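TETR family transcriptional repressor LFRR (Mycobacterium smegmatis, PDB 2V57) represses transcription of the lfrRA efflux pump operon by binding directly to the lfrR-lfrA promoter region, and binds proflavine. Local coordinates at the proflavin site. Residues are numbered along the deposited sequence; one frame, centred on the assembly and turned at random.

The proflavin site. Residues 68, 71-72, 75, 107, 122, 124-126, 149, 153. With PRL (proflavin), chain B.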
ATOM      1  N   HIS A  68     -12.015   9.107  -4.154  1.00 15.00           N
ATOM      2  CA  HIS A  68     -12.895   7.973  -3.932  1.00 19.23           C
ATOM      3  C   HIS A  68     -14.188   8.127  -4.742  1.00 20.11           C
ATOM      4  O   HIS A  68     -14.670   7.159  -5.350  1.00 15.03           O
ATOM      5  CB  HIS A  68     -13.175   7.763  -2.437  1.00 20.39           C
ATOM      6  CG  HIS A  68     -13.903   6.488  -2.140  1.00 22.07           C
ATOM      7  ND1 HIS A  68     -13.321   5.249  -2.299  1.00 22.76           N
ATOM      8  CD2 HIS A  68     -15.166   6.256  -1.708  1.00 26.36           C
ATOM      9  CE1 HIS A  68     -14.196   4.308  -1.983  1.00 21.25           C
ATOM     10  NE2 HIS A  68     -15.321   4.891  -1.615  1.00 22.09           N
ATOM     11  N   SER A  71     -13.450   7.299  -8.229  1.00 16.08           N
ATOM     12  CA  SER A  71     -13.272   5.860  -8.328  1.00 18.46           C
ATOM     13  C   SER A  71     -14.641   5.177  -8.408  1.00 20.57           C
ATOM     14  O   SER A  71     -14.867   4.305  -9.254  1.00 16.53           O
ATOM     15  CB  SER A  71     -12.461   5.333  -7.134  1.00 20.51           C
ATOM     16  OG  SER A  71     -12.385   3.903  -7.140  1.00 19.75           O
ATOM     17  N   ASN A  72     -15.552   5.567  -7.523  1.00 20.02           N
ATOM     18  CA  ASN A  72     -16.926   5.043  -7.569  1.00 18.49           C
ATOM     19  C   ASN A  72     -17.666   5.342  -8.882  1.00 17.91           C
ATOM     20  O   ASN A  72     -18.439   4.512  -9.375  1.00 23.45           O
ATOM     21  CB  ASN A  72     -17.750   5.531  -6.374  1.00 16.30           C
ATOM     22  CG  ASN A  72     -17.418   4.764  -5.083  1.00 24.06           C
ATOM     23  OD1 ASN A  72     -16.930   3.619  -5.117  1.00 19.38           O
ATOM     24  ND2 ASN A  72     -17.684   5.394  -3.948  1.00 22.38           N
ATOM     25  N   ILE A  75     -16.407   2.979 -11.465  1.00 17.31           N
ATOM     26  CA  ILE A  75     -16.990   1.645 -11.309  1.00 18.04           C
ATOM     27  C   ILE A  75     -18.386   1.592 -11.912  1.00 17.94           C
ATOM     28  O   ILE A  75     -18.719   0.666 -12.684  1.00 16.65           O
ATOM     29  CB  ILE A  75     -17.024   1.203  -9.826  1.00 19.01           C
ATOM     30  CG1 ILE A  75     -15.583   1.094  -9.297  1.00 16.53           C
ATOM     31  CG2 ILE A  75     -17.841  -0.104  -9.697  1.00 14.45           C
ATOM     32  CD1 ILE A  75     -15.492   0.879  -7.777  1.00 23.21           C
ATOM     33  N   TYR A 107      -4.130   6.360  -0.164  1.00 15.09           N
ATOM     34  CA  TYR A 107      -4.134   5.219   0.739  1.00 18.99           C
ATOM     35  C   TYR A 107      -2.931   5.163   1.677  1.00 21.57           C
ATOM     36  O   TYR A 107      -3.017   4.585   2.759  1.00 22.74           O
ATOM     37  CB  TYR A 107      -4.277   3.908  -0.055  1.00 25.45           C
ATOM     38  CG  TYR A 107      -5.698   3.652  -0.463  1.00 26.39           C
ATOM     39  CD1 TYR A 107      -6.555   2.906   0.349  1.00 26.54           C
ATOM     40  CD2 TYR A 107      -6.206   4.180  -1.647  1.00 23.46           C
ATOM     41  CE1 TYR A 107      -7.880   2.692  -0.016  1.00 24.19           C
ATOM     42  CE2 TYR A 107      -7.535   3.969  -2.014  1.00 20.74           C
ATOM     43  CZ  TYR A 107      -8.358   3.220  -1.200  1.00 23.30           C
ATOM     44  OH  TYR A 107      -9.673   3.013  -1.584  1.00 23.59           O
ATOM     45  N   PHE A 122     -14.708   5.291   2.655  1.00 22.59           N
ATOM     46  CA  PHE A 122     -13.844   4.584   1.709  1.00 23.34           C
ATOM     47  C   PHE A 122     -14.231   3.122   1.530  1.00 24.03           C
ATOM     48  O   PHE A 122     -13.914   2.513   0.511  1.00 23.38           O
ATOM     49  CB  PHE A 122     -12.368   4.702   2.127  1.00 22.94           C
ATOM     50  CG  PHE A 122     -11.625   5.768   1.378  1.00 25.19           C
ATOM     51  CD1 PHE A 122     -10.557   5.443   0.565  1.00 26.96           C
ATOM     52  CD2 PHE A 122     -12.017   7.094   1.468  1.00 21.74           C
ATOM     53  CE1 PHE A 122      -9.881   6.426  -0.143  1.00 26.62           C
ATOM     54  CE2 PHE A 122     -11.355   8.069   0.769  1.00 25.19           C
ATOM     55  CZ  PHE A 122     -10.280   7.738  -0.036  1.00 23.49           C
ATOM     56  N   ILE A 124     -17.103   1.984   1.008  1.00 26.01           N
ATOM     57  CA  ILE A 124     -18.335   1.895   0.227  1.00 22.94           C
ATOM     58  C   ILE A 124     -18.145   2.183  -1.275  1.00 27.05           C
ATOM     59  O   ILE A 124     -17.587   3.213  -1.656  1.00 22.23           O
ATOM     60  CB  ILE A 124     -19.372   2.890   0.783  1.00 28.58           C
ATOM     61  CG1 ILE A 124     -19.677   2.567   2.243  1.00 40.22           C
ATOM     62  CG2 ILE A 124     -20.656   2.882  -0.048  1.00 24.29           C
ATOM     63  CD1 ILE A 124     -20.302   3.724   2.997  1.00 51.13           C
ATOM     64  N   GLY A 125     -18.613   1.279  -2.132  1.00 23.24           N
ATOM     65  CA  GLY A 125     -18.687   1.611  -3.543  1.00 21.60           C
ATOM     66  C   GLY A 125     -18.393   0.486  -4.502  1.00 24.66           C
ATOM     67  O   GLY A 125     -18.781   0.569  -5.673  1.00 28.59           O
ATOM     68  N   ASP A 126     -17.710  -0.555  -4.025  1.00 15.96           N
ATOM     69  CA  ASP A 126     -17.212  -1.594  -4.933  1.00 16.14           C
ATOM     70  C   ASP A 126     -18.057  -2.841  -4.893  1.00 16.73           C
ATOM     71  O   ASP A 126     -17.593  -3.927  -5.264  1.00 20.81           O
ATOM     72  CB  ASP A 126     -15.730  -1.937  -4.646  1.00 17.29           C
ATOM     73  CG  ASP A 126     -15.519  -2.621  -3.288  1.00 23.83           C
ATOM     74  OD1 ASP A 126     -16.379  -2.478  -2.393  1.00 20.50           O
ATOM     75  OD2 ASP A 126     -14.479  -3.301  -3.123  1.00 24.17           O
ATOM     76  N   ARG A 149     -11.970  -9.791  -2.381  1.00 19.74           N
ATOM     77  CA  ARG A 149     -12.004  -8.331  -2.528  1.00 18.43           C
ATOM     78  C   ARG A 149     -10.632  -7.714  -2.225  1.00 14.55           C
ATOM     79  O   ARG A 149     -10.143  -6.848  -2.953  1.00 16.89           O
ATOM     80  CB  ARG A 149     -13.061  -7.739  -1.599  1.00 22.37           C
ATOM     81  CG  ARG A 149     -13.078  -6.225  -1.554  1.00 21.70           C
ATOM     82  CD  ARG A 149     -13.965  -5.754  -0.391  1.00 27.23           C
ATOM     83  NE  ARG A 149     -14.437  -4.386  -0.572  1.00 22.16           N
ATOM     84  CZ  ARG A 149     -14.718  -3.563   0.433  1.00 27.28           C
ATOM     85  NH1 ARG A 149     -14.545  -3.972   1.680  1.00 28.28           N
ATOM     86  NH2 ARG A 149     -15.171  -2.333   0.196  1.00 21.52           N
ATOM     87  N   TRP A 153      -7.984  -5.545  -5.046  1.00 13.77           N
ATOM     88  CA  TRP A 153      -7.414  -4.216  -4.847  1.00 15.03           C
ATOM     89  C   TRP A 153      -5.901  -4.274  -4.605  1.00 16.47           C
ATOM     90  O   TRP A 153      -5.190  -3.302  -4.866  1.00 18.31           O
ATOM     91  CB  TRP A 153      -8.129  -3.449  -3.718  1.00 14.10           C
ATOM     92  CG  TRP A 153      -9.543  -3.081  -4.095  1.00 16.17           C
ATOM     93  CD1 TRP A 153     -10.694  -3.579  -3.557  1.00 21.45           C
ATOM     94  CD2 TRP A 153      -9.949  -2.171  -5.127  1.00 17.87           C
ATOM     95  NE1 TRP A 153     -11.787  -3.032  -4.179  1.00 20.70           N
ATOM     96  CE2 TRP A 153     -11.359  -2.155  -5.142  1.00 21.58           C
ATOM     97  CE3 TRP A 153      -9.257  -1.360  -6.031  1.00 18.78           C
ATOM     98  CZ2 TRP A 153     -12.091  -1.362  -6.029  1.00 20.06           C
ATOM     99  CZ3 TRP A 153      -9.985  -0.562  -6.902  1.00 15.24           C
ATOM    100  CH2 TRP A 153     -11.385  -0.571  -6.897  1.00 14.94           C
TER
HETATM  101  C1  PRL B1188     -14.239   0.345  -2.420  1.00 21.38           C
HETATM  102  C2  PRL B1188     -14.642   1.261  -3.400  1.00 17.50           C
HETATM  103  C3  PRL B1188     -13.674   1.899  -4.184  1.00 20.88           C
HETATM  104  C4  PRL B1188     -12.323   1.616  -4.006  1.00 23.19           C
HETATM  105  C5  PRL B1188      -8.794  -0.650  -1.799  1.00 28.97           C
HETATM  106  C6  PRL B1188      -8.335  -1.548  -0.830  1.00 26.39           C
HETATM  107  C7  PRL B1188      -9.243  -2.213  -0.024  1.00 30.75           C
HETATM  108  C8  PRL B1188     -10.602  -1.982  -0.167  1.00 28.04           C
HETATM  109  C9  PRL B1188     -12.443  -0.839  -1.264  1.00 27.36           C
HETATM  110  N10 PRL B1188     -10.610   0.450  -2.866  1.00 26.53           N
HETATM  111  C11 PRL B1188     -11.925   0.712  -3.027  1.00 26.14           C
HETATM  112  C12 PRL B1188     -11.069  -1.080  -1.120  1.00 29.14           C
HETATM  113  C13 PRL B1188     -12.878   0.068  -2.235  1.00 20.65           C
HETATM  114  C14 PRL B1188     -10.165  -0.426  -1.940  1.00 24.05           C
HETATM  115  N15 PRL B1188     -14.056   2.783  -5.130  1.00 25.09           N
HETATM  116  N16 PRL B1188      -7.009  -1.791  -0.677  1.00 35.97           N
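Proflavin lies in a drug pocket of the TetR-family ligand-binding region, sandwiched between Trp153 on one face and Tyr107 and His68 on the other. Trp153 makes the largest contact: its indole runs parallel to the acridine, the five-membered ring stacked on the central ring, and the six-membered ring reaching out over the ring that carries N15. Against the opposite face Tyr107 comes tip first, its hydroxyl OH 3.0 Å from the ring nitrogen PRL N10. The two could pair as donor and acceptor, but the hydroxyl stands above the ring rather than in its plane, so the alignment is poor. On the same face His68 touches with a corner of its imidazole, CE1 lying 3.3 Å from PRL C3.

Helix 56-78 reads the amine N15. PRL N15 donates to the hydroxyl Ser71 OG at 2.8 Å and to the amide oxygen Asn72 OD1 at 3.0 Å, both nearly straight; the Asn72 oxygen is met from above its carbonyl plane. Ser71 OG is anti to the backbone N (chi1 174°), which turns it to the amine. These two acceptors should fix that end of the drug.

Asp126, its CG in the crowded position between backbone N and carbonyl carbon (chi1 67°), sets its carboxylate over the rim at C1 of the N15-bearing ring, on the Trp153 side, CG lying 3.3 Å from PRL C1. Its charge, partly offset by Arg149, might favour a cationic acridine. Arg149, extended from CG to NE, lays NH2 alongside the acridine edge at C9 and grips the carboxylate side-on: NE takes the syn lone pair of OD2 and NH2 reaches OD1 from above the carboxylate plane. The anti lone pair of Asp126 OD2 receives Trp153 NE1 at 2.9 Å, so the same oxygen also fixes the rotation of the stacking indole.

On the other side, Ile124 O accepts from both His68 NE2, at 2.8 Å, and Asn72 ND2, which orients the Asn72 amide with its oxygen toward the drug. Phe122 CA backs the His68 ring. The pocket binds proflavin and, as in other TetR-type repressors, probably serves to sense such drugs, their binding likely weakening the hold on the operator.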